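Local coordinates for protein beta-galactosidase (Geobacillus stearothermophilus, PDB 4OIF) that probably hydrolyses terminal non-reducing beta-D-galactose residues from beta-D-galactosides, as a trimeric zinc-containing enzyme of glycoside hydrolase family 42, at residues 408-420 with 449-461. Residues are numbered along the deposited sequence; the frame is centred on the assembly and turned at random.
Sequences NRPAEVAILYDWE and FWERDIPVDVITK
Val-413 to Leu-416 and Val-456 to Ile-459 pair as parallel strands joined through helices 419-427 and 438-451, a beta-alpha-beta crossover in the trimerisation domain, whose sheet has strand 456-459 at its edge within this chain. Four backbone bonds alternate: Asp-457 N to Val-413 O (2.9 Å), Asp-457 O taking Ile-415 N, Ile-415 O taking Ile-459 N, and Ile-459 O taking Tyr-417 N. The third is the most bent, 143° at the hydrogen, its donor tilted from the carbonyl plane. Before Val-413, waters bridge the two segments where no direct backbone bond links them: one donates to Pro-455 O and lies doubtfully close to Glu-412 N, and another joins Ala-411 N to Asp-457 OD2 (2.7 Å from each). Asp-457 OD1, also salt-bridged to Arg-311, accepts a hydrogen bond from a further water that accepts from Arg-409 NE and donates to Arg-409 O. Tyr-468 also binds the Asp-457 carboxylate, Ala-351 the Arg-409 guanidinium and Arg-226 Glu-420 OE2. Val-413 sets CG1 over one face of the Phe-449 ring, 4.2 Å from its centroid and 22° off the normal; chi1 of -176° puts that methyl anti to the backbone N. On the opposite face of the sheet, Ile-459 CD1 reaches Ala-414 CB at 3.7 Å. At the C-terminal ends, Lys-461 NZ meets the syn lone pair of Asp-418 OD1 at 2.8 Å, its chain bending at chi4, while Asp-418 OD2 caps Asn-421 N. A methionine in place of Lys-461 would probably leave the Asp-418 carboxylate without its countercharge and deprive the water between NZ and Glu-420 OE1 of a donor. Nearby, one water donates to both Tyr-417 O and Asp-418 OD1 and accepts from Lys-461 N at 2.8 Å.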
# COMPACT_ATOMS: atom_id res chain seq x y z
N ASN A 408 43.48 14.32 -10.19
CA ASN A 408 42.88 13.79 -8.98
C ASN A 408 42.57 14.90 -7.98
O ASN A 408 42.65 16.09 -8.31
CB ASN A 408 43.80 12.74 -8.36
CG ASN A 408 43.97 11.52 -9.26
OD1 ASN A 408 43.06 10.69 -9.39
ND2 ASN A 408 45.14 11.41 -9.90
N ARG A 409 42.19 14.52 -6.76
CA ARG A 409 41.79 15.50 -5.76
C ARG A 409 41.81 14.93 -4.36
O ARG A 409 40.76 14.61 -3.79
CB ARG A 409 40.40 16.05 -6.07
CG ARG A 409 39.40 15.04 -6.63
CD ARG A 409 38.00 15.60 -6.57
NE ARG A 409 37.57 15.71 -5.18
CZ ARG A 409 36.62 16.54 -4.75
NH1 ARG A 409 36.02 17.35 -5.61
NH2 ARG A 409 36.29 16.56 -3.47
N PRO A 410 43.01 14.82 -3.78
CA PRO A 410 43.20 14.18 -2.49
C PRO A 410 42.45 14.91 -1.39
O PRO A 410 42.36 16.14 -1.40
CB PRO A 410 44.72 14.26 -2.27
CG PRO A 410 45.30 14.50 -3.63
CD PRO A 410 44.27 15.36 -4.32
N ALA A 411 41.89 14.15 -0.47
CA ALA A 411 41.13 14.73 0.62
C ALA A 411 41.78 14.36 1.94
O ALA A 411 42.38 13.29 2.06
CB ALA A 411 39.66 14.26 0.58
N GLU A 412 41.68 15.24 2.93
CA GLU A 412 42.16 14.96 4.28
C GLU A 412 41.06 14.44 5.17
O GLU A 412 41.29 14.13 6.34
CB GLU A 412 42.77 16.21 4.89
CG GLU A 412 43.87 16.81 4.07
CD GLU A 412 44.42 18.05 4.70
OE1 GLU A 412 43.68 19.05 4.76
OE2 GLU A 412 45.58 18.00 5.16
N VAL A 413 39.85 14.37 4.62
CA VAL A 413 38.68 13.94 5.36
C VAL A 413 38.02 12.78 4.65
O VAL A 413 37.79 12.80 3.44
CB VAL A 413 37.65 15.09 5.53
CG1 VAL A 413 36.50 14.63 6.40
CG2 VAL A 413 38.32 16.30 6.16
N ALA A 414 37.72 11.75 5.44
CA ALA A 414 37.08 10.56 4.92
C ALA A 414 35.80 10.28 5.70
O ALA A 414 35.76 10.45 6.91
CB ALA A 414 38.03 9.38 4.99
N ILE A 415 34.75 9.86 4.98
CA ILE A 415 33.55 9.30 5.58
C ILE A 415 33.45 7.80 5.24
O ILE A 415 33.44 7.42 4.07
CB ILE A 415 32.29 10.03 5.11
CG1 ILE A 415 32.33 11.50 5.53
CG2 ILE A 415 31.03 9.33 5.64
CD1 ILE A 415 31.09 12.29 5.14
N LEU A 416 33.40 6.95 6.24
CA LEU A 416 33.38 5.52 6.02
C LEU A 416 31.95 5.01 5.82
O LEU A 416 31.06 5.26 6.64
CB LEU A 416 34.06 4.80 7.19
CG LEU A 416 34.06 3.27 7.24
CD1 LEU A 416 34.77 2.69 6.05
CD2 LEU A 416 34.71 2.79 8.54
N TYR A 417 31.74 4.34 4.70
CA TYR A 417 30.48 3.72 4.34
C TYR A 417 30.70 2.22 4.13
O TYR A 417 31.76 1.81 3.65
CB TYR A 417 29.92 4.36 3.07
CG TYR A 417 28.71 3.66 2.51
CD1 TYR A 417 27.47 3.80 3.12
CD2 TYR A 417 28.80 2.88 1.36
CE1 TYR A 417 26.35 3.18 2.61
CE2 TYR A 417 27.68 2.25 0.84
CZ TYR A 417 26.45 2.41 1.47
OH TYR A 417 25.31 1.79 1.00
N ASP A 418 29.72 1.41 4.50
CA ASP A 418 29.83 -0.04 4.34
C ASP A 418 28.49 -0.64 3.87
O ASP A 418 27.45 -0.49 4.53
CB ASP A 418 30.29 -0.68 5.65
CG ASP A 418 30.66 -2.14 5.50
OD1 ASP A 418 31.77 -2.42 5.02
OD2 ASP A 418 29.85 -3.01 5.87
N TRP A 419 28.54 -1.30 2.71
CA TRP A 419 27.36 -1.90 2.07
C TRP A 419 26.76 -3.00 2.94
O TRP A 419 25.54 -3.08 3.11
CB TRP A 419 27.72 -2.48 0.69
CG TRP A 419 27.43 -1.56 -0.49
CD1 TRP A 419 26.27 -1.51 -1.22
CD2 TRP A 419 28.31 -0.58 -1.08
NE1 TRP A 419 26.37 -0.57 -2.22
CE2 TRP A 419 27.61 0.01 -2.16
CE3 TRP A 419 29.62 -0.16 -0.80
CZ2 TRP A 419 28.18 1.02 -2.95
CZ3 TRP A 419 30.18 0.84 -1.60
CH2 TRP A 419 29.46 1.42 -2.66
N GLU A 420 27.62 -3.86 3.48
CA GLU A 420 27.13 -4.95 4.29
C GLU A 420 26.48 -4.40 5.56
O GLU A 420 25.45 -4.90 6.00
CB GLU A 420 28.27 -5.94 4.59
CG GLU A 420 28.64 -6.79 3.36
CD GLU A 420 29.83 -7.73 3.56
OE1 GLU A 420 30.57 -7.62 4.57
OE2 GLU A 420 30.03 -8.60 2.69
N PHE A 449 31.13 19.86 5.67
CA PHE A 449 32.33 19.88 4.83
C PHE A 449 32.00 20.38 3.43
O PHE A 449 32.76 21.15 2.84
CB PHE A 449 32.97 18.49 4.82
CG PHE A 449 33.47 18.06 6.17
CD1 PHE A 449 34.77 18.35 6.57
CD2 PHE A 449 32.61 17.46 7.08
CE1 PHE A 449 35.22 18.01 7.84
CE2 PHE A 449 33.05 17.11 8.35
CZ PHE A 449 34.35 17.39 8.73
N TRP A 450 30.83 19.99 2.93
CA TRP A 450 30.34 20.50 1.66
C TRP A 450 30.13 22.01 1.77
O TRP A 450 30.51 22.75 0.87
CB TRP A 450 29.03 19.80 1.27
CG TRP A 450 28.59 20.05 -0.16
CD1 TRP A 450 29.10 19.47 -1.29
CD2 TRP A 450 27.56 20.94 -0.60
NE1 TRP A 450 28.45 19.95 -2.41
CE2 TRP A 450 27.50 20.85 -2.00
CE3 TRP A 450 26.68 21.81 0.07
CZ2 TRP A 450 26.59 21.60 -2.76
CZ3 TRP A 450 25.79 22.55 -0.68
CH2 TRP A 450 25.75 22.44 -2.08
N GLU A 451 29.53 22.45 2.87
CA GLU A 451 29.23 23.86 3.08
C GLU A 451 30.51 24.70 3.21
O GLU A 451 30.49 25.91 3.01
CB GLU A 451 28.32 24.05 4.31
CG GLU A 451 26.87 23.63 4.08
CD GLU A 451 25.97 23.80 5.30
OE1 GLU A 451 26.46 24.26 6.34
OE2 GLU A 451 24.76 23.47 5.22
N ARG A 452 31.63 24.04 3.50
CA ARG A 452 32.92 24.70 3.64
C ARG A 452 33.86 24.40 2.48
O ARG A 452 35.01 24.85 2.47
CB ARG A 452 33.58 24.27 4.95
CG ARG A 452 32.92 24.82 6.18
CD ARG A 452 33.35 26.24 6.44
NE ARG A 452 32.92 26.67 7.76
CZ ARG A 452 32.09 27.69 7.97
NH1 ARG A 452 31.61 28.38 6.94
NH2 ARG A 452 31.74 28.01 9.21
N ASP A 453 33.40 23.62 1.51
CA ASP A 453 34.19 23.33 0.32
C ASP A 453 35.44 22.55 0.70
O ASP A 453 36.49 22.68 0.08
CB ASP A 453 34.55 24.63 -0.41
CG ASP A 453 33.33 25.49 -0.66
OD1 ASP A 453 32.29 24.94 -1.06
OD2 ASP A 453 33.39 26.72 -0.43
N ILE A 454 35.31 21.75 1.74
CA ILE A 454 36.41 20.90 2.17
C ILE A 454 36.33 19.55 1.46
O ILE A 454 35.31 18.87 1.52
CB ILE A 454 36.39 20.72 3.68
CG1 ILE A 454 36.67 22.08 4.33
CG2 ILE A 454 37.42 19.69 4.09
CD1 ILE A 454 36.98 22.01 5.78
N PRO A 455 37.41 19.18 0.76
CA PRO A 455 37.37 17.95 -0.04
C PRO A 455 37.10 16.76 0.87
O PRO A 455 37.63 16.71 1.98
CB PRO A 455 38.76 17.89 -0.67
CG PRO A 455 39.29 19.28 -0.60
CD PRO A 455 38.71 19.86 0.66
N VAL A 456 36.27 15.83 0.41
CA VAL A 456 35.95 14.64 1.18
C VAL A 456 36.01 13.40 0.28
O VAL A 456 35.50 13.42 -0.84
CB VAL A 456 34.56 14.74 1.85
CG1 VAL A 456 34.19 13.42 2.52
CG2 VAL A 456 34.54 15.86 2.86
N ASP A 457 36.67 12.36 0.77
CA ASP A 457 36.55 11.04 0.19
C ASP A 457 35.48 10.28 0.97
O ASP A 457 35.49 10.29 2.21
CB ASP A 457 37.87 10.27 0.27
CG ASP A 457 38.84 10.65 -0.84
OD1 ASP A 457 38.56 11.59 -1.62
OD2 ASP A 457 39.90 10.01 -0.92
N VAL A 458 34.55 9.64 0.28
CA VAL A 458 33.65 8.70 0.95
C VAL A 458 34.16 7.31 0.66
O VAL A 458 34.04 6.81 -0.45
CB VAL A 458 32.19 8.85 0.50
CG1 VAL A 458 31.31 7.83 1.20
CG2 VAL A 458 31.70 10.26 0.80
N ILE A 459 34.76 6.69 1.67
CA ILE A 459 35.51 5.44 1.51
C ILE A 459 34.81 4.22 2.07
O ILE A 459 33.76 4.31 2.70
CB ILE A 459 36.88 5.53 2.20
CG1 ILE A 459 36.69 5.65 3.72
CG2 ILE A 459 37.72 6.69 1.61
CD1 ILE A 459 37.96 5.67 4.50
N THR A 460 35.42 3.07 1.82
CA THR A 460 34.97 1.79 2.35
C THR A 460 36.08 1.22 3.21
O THR A 460 37.17 1.77 3.25
CB THR A 460 34.62 0.82 1.23
OG1 THR A 460 35.82 0.41 0.57
CG2 THR A 460 33.70 1.48 0.24
N LYS A 461 35.80 0.12 3.91
CA LYS A 461 36.81 -0.51 4.76
C LYS A 461 37.95 -1.09 3.91
O LYS A 461 39.00 -1.42 4.44
CB LYS A 461 36.19 -1.59 5.64
CG LYS A 461 35.57 -2.75 4.88
CD LYS A 461 34.86 -3.67 5.85
CE LYS A 461 34.40 -4.95 5.18
NZ LYS A 461 33.31 -4.67 4.21
O HOH W 1 34.20 16.72 -1.59
O HOH W 2 38.42 14.61 -2.67
O HOH W 3 42.14 11.52 -1.05
O HOH W 4 40.32 17.30 2.66
O HOH W 5 33.11 -0.60 3.78
O HOH W 6 31.48 -5.25 6.33